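Local coordinates for SAM-dependent methyltransferase (Pyrococcus horikoshii, PDB 1WZN), which transfers a methyl group from S-adenosyl-L-methionine to an acceptor that the structure alone does not identify, at the interface of chains A and B. Residues are numbered along the deposited sequence; one frame, centred on the assembly and turned at random. Chains: chain A/B, SAM-dependent methyltransferase.

Contact 1: the interface of chains A and B. Residues chain A 160, 167, 169; chain B 173, 175, 186, 202, 204.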
loop_
_atom_site.group_PDB
_atom_site.type_symbol
_atom_site.label_atom_id
_atom_site.label_comp_id
_atom_site.label_asym_id
_atom_site.label_seq_id
_atom_site.Cartn_x
_atom_site.Cartn_y
_atom_site.Cartn_z
ATOM N N ASN A 160 3.684 -16.507 -14.430
ATOM C CA ASN A 160 3.589 -17.787 -15.116
ATOM C C ASN A 160 4.592 -17.978 -16.240
ATOM O O ASN A 160 5.085 -17.014 -16.820
ATOM C CB ASN A 160 2.178 -17.963 -15.684
ATOM C CG ASN A 160 1.844 -16.926 -16.750
ATOM O OD1 ASN A 160 1.779 -15.729 -16.473
ATOM N ND2 ASN A 160 1.633 -17.386 -17.974
ATOM N N LYS A 167 1.886 -25.690 -18.175
ATOM C CA LYS A 167 1.899 -24.293 -17.796
ATOM C C LYS A 167 2.238 -24.199 -16.319
ATOM O O LYS A 167 1.725 -24.963 -15.495
ATOM C CB LYS A 167 0.542 -23.652 -18.096
ATOM C CG LYS A 167 0.272 -23.603 -19.597
ATOM C CD LYS A 167 -1.094 -23.066 -19.942
ATOM C CE LYS A 167 -1.323 -23.163 -21.451
ATOM N NZ LYS A 167 -2.713 -22.773 -21.836
ATOM N N VAL A 169 2.304 -21.906 -12.902
ATOM C CA VAL A 169 1.809 -20.714 -12.223
ATOM C C VAL A 169 2.629 -20.689 -10.949
ATOM O O VAL A 169 2.596 -21.636 -10.155
ATOM C CB VAL A 169 0.314 -20.800 -11.889
ATOM C CG1 VAL A 169 -0.095 -19.602 -11.035
ATOM C CG2 VAL A 169 -0.492 -20.810 -13.179
ATOM N N TRP B 173 -4.611 -11.539 -11.883
ATOM C CA TRP B 173 -3.501 -10.606 -11.773
ATOM C C TRP B 173 -3.264 -10.054 -13.160
ATOM O O TRP B 173 -3.719 -10.622 -14.157
ATOM C CB TRP B 173 -2.242 -11.271 -11.182
ATOM C CG TRP B 173 -1.476 -12.217 -12.067
ATOM C CD1 TRP B 173 -0.380 -11.921 -12.833
ATOM C CD2 TRP B 173 -1.710 -13.621 -12.229
ATOM N NE1 TRP B 173 0.086 -13.058 -13.454
ATOM C CE2 TRP B 173 -0.714 -14.115 -13.103
ATOM C CE3 TRP B 173 -2.666 -14.512 -11.719
ATOM C CZ2 TRP B 173 -0.644 -15.461 -13.478
ATOM C CZ3 TRP B 173 -2.597 -15.853 -12.093
ATOM C CH2 TRP B 173 -1.592 -16.313 -12.966
ATOM N N GLU B 175 -0.528 -7.711 -15.951
ATOM C CA GLU B 175 0.785 -7.223 -16.332
ATOM C C GLU B 175 0.490 -6.207 -17.425
ATOM O O GLU B 175 -0.043 -6.556 -18.482
ATOM C CB GLU B 175 1.639 -8.371 -16.865
ATOM C CG GLU B 175 2.160 -9.287 -15.768
ATOM C CD GLU B 175 2.522 -10.665 -16.275
ATOM O OE1 GLU B 175 3.025 -10.762 -17.415
ATOM O OE2 GLU B 175 2.313 -11.648 -15.529
ATOM N N LYS B 186 -4.430 -12.296 -16.606
ATOM C CA LYS B 186 -4.172 -13.667 -16.199
ATOM C C LYS B 186 -5.183 -14.066 -15.132
ATOM O O LYS B 186 -5.512 -13.280 -14.243
ATOM C CB LYS B 186 -2.758 -13.793 -15.628
ATOM C CG LYS B 186 -1.693 -13.001 -16.385
ATOM C CD LYS B 186 -0.895 -13.858 -17.333
ATOM C CE LYS B 186 0.305 -13.079 -17.848
ATOM N NZ LYS B 186 1.162 -13.896 -18.736
ATOM N N LEU B 202 -5.463 -22.033 -16.632
ATOM C CA LEU B 202 -4.931 -20.680 -16.655
ATOM C C LEU B 202 -5.445 -19.885 -17.846
ATOM O O LEU B 202 -5.291 -20.302 -18.995
ATOM C CB LEU B 202 -3.397 -20.713 -16.702
ATOM C CG LEU B 202 -2.725 -19.362 -16.956
ATOM C CD1 LEU B 202 -2.910 -18.470 -15.744
ATOM C CD2 LEU B 202 -1.237 -19.563 -17.256
ATOM N N ASP B 204 -5.102 -16.612 -20.078
ATOM C CA ASP B 204 -4.001 -15.712 -20.393
ATOM C C ASP B 204 -4.293 -15.028 -21.724
ATOM O O ASP B 204 -3.913 -15.526 -22.780
ATOM C CB ASP B 204 -2.705 -16.531 -20.452
ATOM C CG ASP B 204 -1.503 -15.716 -20.867
ATOM O OD1 ASP B 204 -1.420 -14.522 -20.503
ATOM O OD2 ASP B 204 -0.626 -16.289 -21.548
HETATM O O HOH W 1 -3.147 -20.222 -20.771
HETATM O O HOH W 2 4.240 -13.814 -15.802
#

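Contact 2: the interface of chains A and B. Residues chain A 158-159, 169, 171, 190; chain B 156, 171, 173, 188.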
loop_
_atom_site.group_PDB
_atom_site.type_symbol
_atom_site.label_atom_id
_atom_site.label_comp_id
_atom_site.label_asym_id
_atom_site.label_seq_id
_atom_site.Cartn_x
_atom_site.Cartn_y
_atom_site.Cartn_z
ATOM N N VAL A 158 2.451 -13.235 -8.130
ATOM C CA VAL A 158 2.155 -14.367 -9.000
ATOM C C VAL A 158 2.559 -14.109 -10.438
ATOM O O VAL A 158 2.400 -13.000 -10.947
ATOM C CB VAL A 158 0.652 -14.712 -8.971
ATOM C CG1 VAL A 158 0.385 -15.949 -9.812
ATOM C CG2 VAL A 158 0.202 -14.940 -7.537
ATOM N N TRP A 159 3.094 -15.140 -11.084
ATOM C CA TRP A 159 3.505 -15.058 -12.479
ATOM C C TRP A 159 3.442 -16.438 -13.123
ATOM O O TRP A 159 3.176 -17.433 -12.447
ATOM C CB TRP A 159 4.910 -14.467 -12.602
ATOM C CG TRP A 159 5.955 -15.124 -11.765
ATOM C CD1 TRP A 159 6.012 -15.172 -10.396
ATOM C CD2 TRP A 159 7.133 -15.778 -12.239
ATOM N NE1 TRP A 159 7.160 -15.814 -9.993
ATOM C CE2 TRP A 159 7.866 -16.196 -11.105
ATOM C CE3 TRP A 159 7.644 -16.051 -13.515
ATOM C CZ2 TRP A 159 9.086 -16.871 -11.210
ATOM C CZ3 TRP A 159 8.858 -16.724 -13.620
ATOM C CH2 TRP A 159 9.564 -17.125 -12.471
ATOM N N VAL A 169 2.304 -21.906 -12.902
ATOM C CA VAL A 169 1.809 -20.714 -12.223
ATOM C C VAL A 169 2.629 -20.689 -10.949
ATOM O O VAL A 169 2.596 -21.636 -10.155
ATOM C CB VAL A 169 0.314 -20.800 -11.889
ATOM C CG1 VAL A 169 -0.095 -19.602 -11.035
ATOM C CG2 VAL A 169 -0.492 -20.810 -13.179
ATOM N N MET A 171 3.847 -18.658 -7.409
ATOM C CA MET A 171 3.490 -17.672 -6.405
ATOM C C MET A 171 4.623 -17.569 -5.394
ATOM O O MET A 171 4.965 -18.555 -4.739
ATOM C CB MET A 171 2.197 -18.089 -5.716
ATOM C CG MET A 171 1.707 -17.116 -4.671
ATOM S SD MET A 171 0.013 -17.502 -4.218
ATOM C CE MET A 171 0.268 -18.929 -3.164
ATOM N N GLN A 190 2.884 -24.449 -9.364
ATOM C CA GLN A 190 1.799 -25.328 -9.772
ATOM C C GLN A 190 2.018 -25.633 -11.251
ATOM O O GLN A 190 2.184 -24.722 -12.060
ATOM C CB GLN A 190 0.448 -24.641 -9.544
ATOM C CG GLN A 190 0.129 -24.431 -8.066
ATOM C CD GLN A 190 -1.102 -23.582 -7.847
ATOM O OE1 GLN A 190 -1.048 -22.353 -7.939
ATOM N NE2 GLN A 190 -2.222 -24.232 -7.568
ATOM N N PRO B 156 -2.190 -10.127 -6.823
ATOM C CA PRO B 156 -3.327 -10.997 -7.129
ATOM C C PRO B 156 -4.565 -10.697 -6.287
ATOM O O PRO B 156 -4.462 -10.259 -5.141
ATOM C CB PRO B 156 -2.768 -12.389 -6.852
ATOM C CG PRO B 156 -1.823 -12.133 -5.711
ATOM C CD PRO B 156 -1.106 -10.888 -6.175
ATOM N N MET B 171 -8.046 -16.657 -9.072
ATOM C CA MET B 171 -6.987 -15.710 -8.748
ATOM C C MET B 171 -6.620 -14.924 -9.999
ATOM O O MET B 171 -6.149 -15.497 -10.983
ATOM C CB MET B 171 -5.753 -16.446 -8.217
ATOM C CG MET B 171 -4.569 -15.537 -7.904
ATOM S SD MET B 171 -3.340 -16.350 -6.857
ATOM C CE MET B 171 -2.449 -17.331 -8.062
ATOM N N TRP B 173 -4.611 -11.539 -11.883
ATOM C CA TRP B 173 -3.501 -10.606 -11.773
ATOM C C TRP B 173 -3.264 -10.054 -13.160
ATOM O O TRP B 173 -3.719 -10.622 -14.157
ATOM C CB TRP B 173 -2.242 -11.271 -11.182
ATOM C CG TRP B 173 -1.476 -12.217 -12.067
ATOM C CD1 TRP B 173 -0.380 -11.921 -12.833
ATOM C CD2 TRP B 173 -1.710 -13.621 -12.229
ATOM N NE1 TRP B 173 0.086 -13.058 -13.454
ATOM C CE2 TRP B 173 -0.714 -14.115 -13.103
ATOM C CE3 TRP B 173 -2.666 -14.512 -11.719
ATOM C CZ2 TRP B 173 -0.644 -15.461 -13.478
ATOM C CZ3 TRP B 173 -2.597 -15.853 -12.093
ATOM C CH2 TRP B 173 -1.592 -16.313 -12.966
ATOM N N LEU B 188 -6.161 -17.651 -12.805
ATOM C CA LEU B 188 -6.002 -19.056 -12.463
ATOM C C LEU B 188 -7.332 -19.512 -11.880
ATOM O O LEU B 188 -7.785 -18.975 -10.874
ATOM C CB LEU B 188 -4.905 -19.246 -11.412
ATOM C CG LEU B 188 -4.755 -20.688 -10.905
ATOM C CD1 LEU B 188 -4.246 -21.575 -12.037
ATOM C CD2 LEU B 188 -3.802 -20.738 -9.724
#

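Contact 1: the interface of chains A and B
The indole of B:Trp173 meets chain A at the far corner of its six-membered ring, where CH2 lies 4.1 Å from the methyl CG1 of A:Val169. One ring face is covered from within chain B by the CB of B:Lys186, centred 3.2 Å above the plane. In the ring plane, at the pyrrole edge, lies the carboxylate oxygen OE2 of B:Glu175, with a weak hydrogen bond from the indole NE1. The ring thus packs flat on the root of the lysine side chain, whose outer part then runs on past the indole.

That lysine carries a direct polar link between the subunits. Its chain bends at CG, with chi2 at -100°, before running on extended, and this brings the ammonium NZ 3.0 Å from the amide oxygen OD1 of A:Asn160. The bond lies in the carbonyl plane, on a lone pair, with a C=O...N angle of 116°. A long, flexible cation suits this task. B:Asp204 OD1 steadies NZ at 3.2 Å by a salt bridge that is also a hydrogen bond, the ammonium standing well above the carboxylate plane; a looser salt bridge comes from B:Glu175. Two carboxylates near the amine would probably favour its charged form.

A:Asn160 suits its place because its small amide offers an acceptor on one side while its other arm, ND2, lies over the methyl CD2 of B:Leu202, 3.7 Å away. Waters extend the seam. One joins the backbone N and OD1 of A:Asn160 to B:Glu175. At the other end, A:Lys167 reaches out extended, and its NZ stands 2.8 Å from a water that in turn lies 2.8 Å from the backbone O of B:Leu202.

Contact 2: the interface of chains A and B
A:Val158 holds its methyl CG1 opposite its backbone nitrogen (chi1 -176°), which points it at the indole of B:Trp173, whose own chi1 of 74° places CG between its backbone N and carbonyl carbon. CG1 sits over the six-membered ring, 3.6 Å from the centroid, in a CH-pi contact; the two side chains cross at about a right angle. This is the face opposite the one that B:Lys186 covers, so the ring lies between a side chain of its own subunit and one of the partner.

B:Met171 comes at the same valine tip to tip. Its chain folds at the thioether, and the terminal CE touches both branches, 3.6 Å from A:Val158 CG1 and 3.6 Å from A:Val158 CG2. A flexible, unbranched methionine can mould itself to a compact, branched neighbour in this way. The CG of B:Pro156, 3.9 Å from A:Val158 CG2, closes a further side with a stiff ring, and the valine becomes a knob in an apolar socket of chain B. Were B:Trp173 replaced by an alanine, A:Val158 CG1 would probably lose the aromatic face it rests on, and a gap is likely to open beneath it.

Beside the socket, B:Leu188 spreads its two methyls over different partners. CD1 lies 4.0 Å from A:Val169 CG2, while CD2 packs 3.7 Å from the amide oxygen OE1 of A:Gln190, whose chain runs extended beyond CG. Leucine's fork suits this bridging.

In the fold, chain A presents A:Val158 from strand 157-163, A:Val169 from strand 166-177 and A:Gln190 from strand 182-192. Chain B answers with strands 166-177 and 182-192 and the loop residue B:Pro156, so that one sheet packs on another.

Contact 1 and contact 2 are neighbouring patches of one seam, the centres of their C-alpha atoms about 6 Å apart, and both include A:Val169 and B:Trp173. Strands 157-163 and 166-177 of chain A serve both, as do strands 166-177 and 182-192 of chain B; strand 198-208 of chain B enters in contact 1. Contact 1 is the more polar and watered patch and contact 2 the more apolar one, a combination that could both align and bury the surfaces. The interface is not an exact two-fold, and this pairing within the six-chain assembly may not be the biological one.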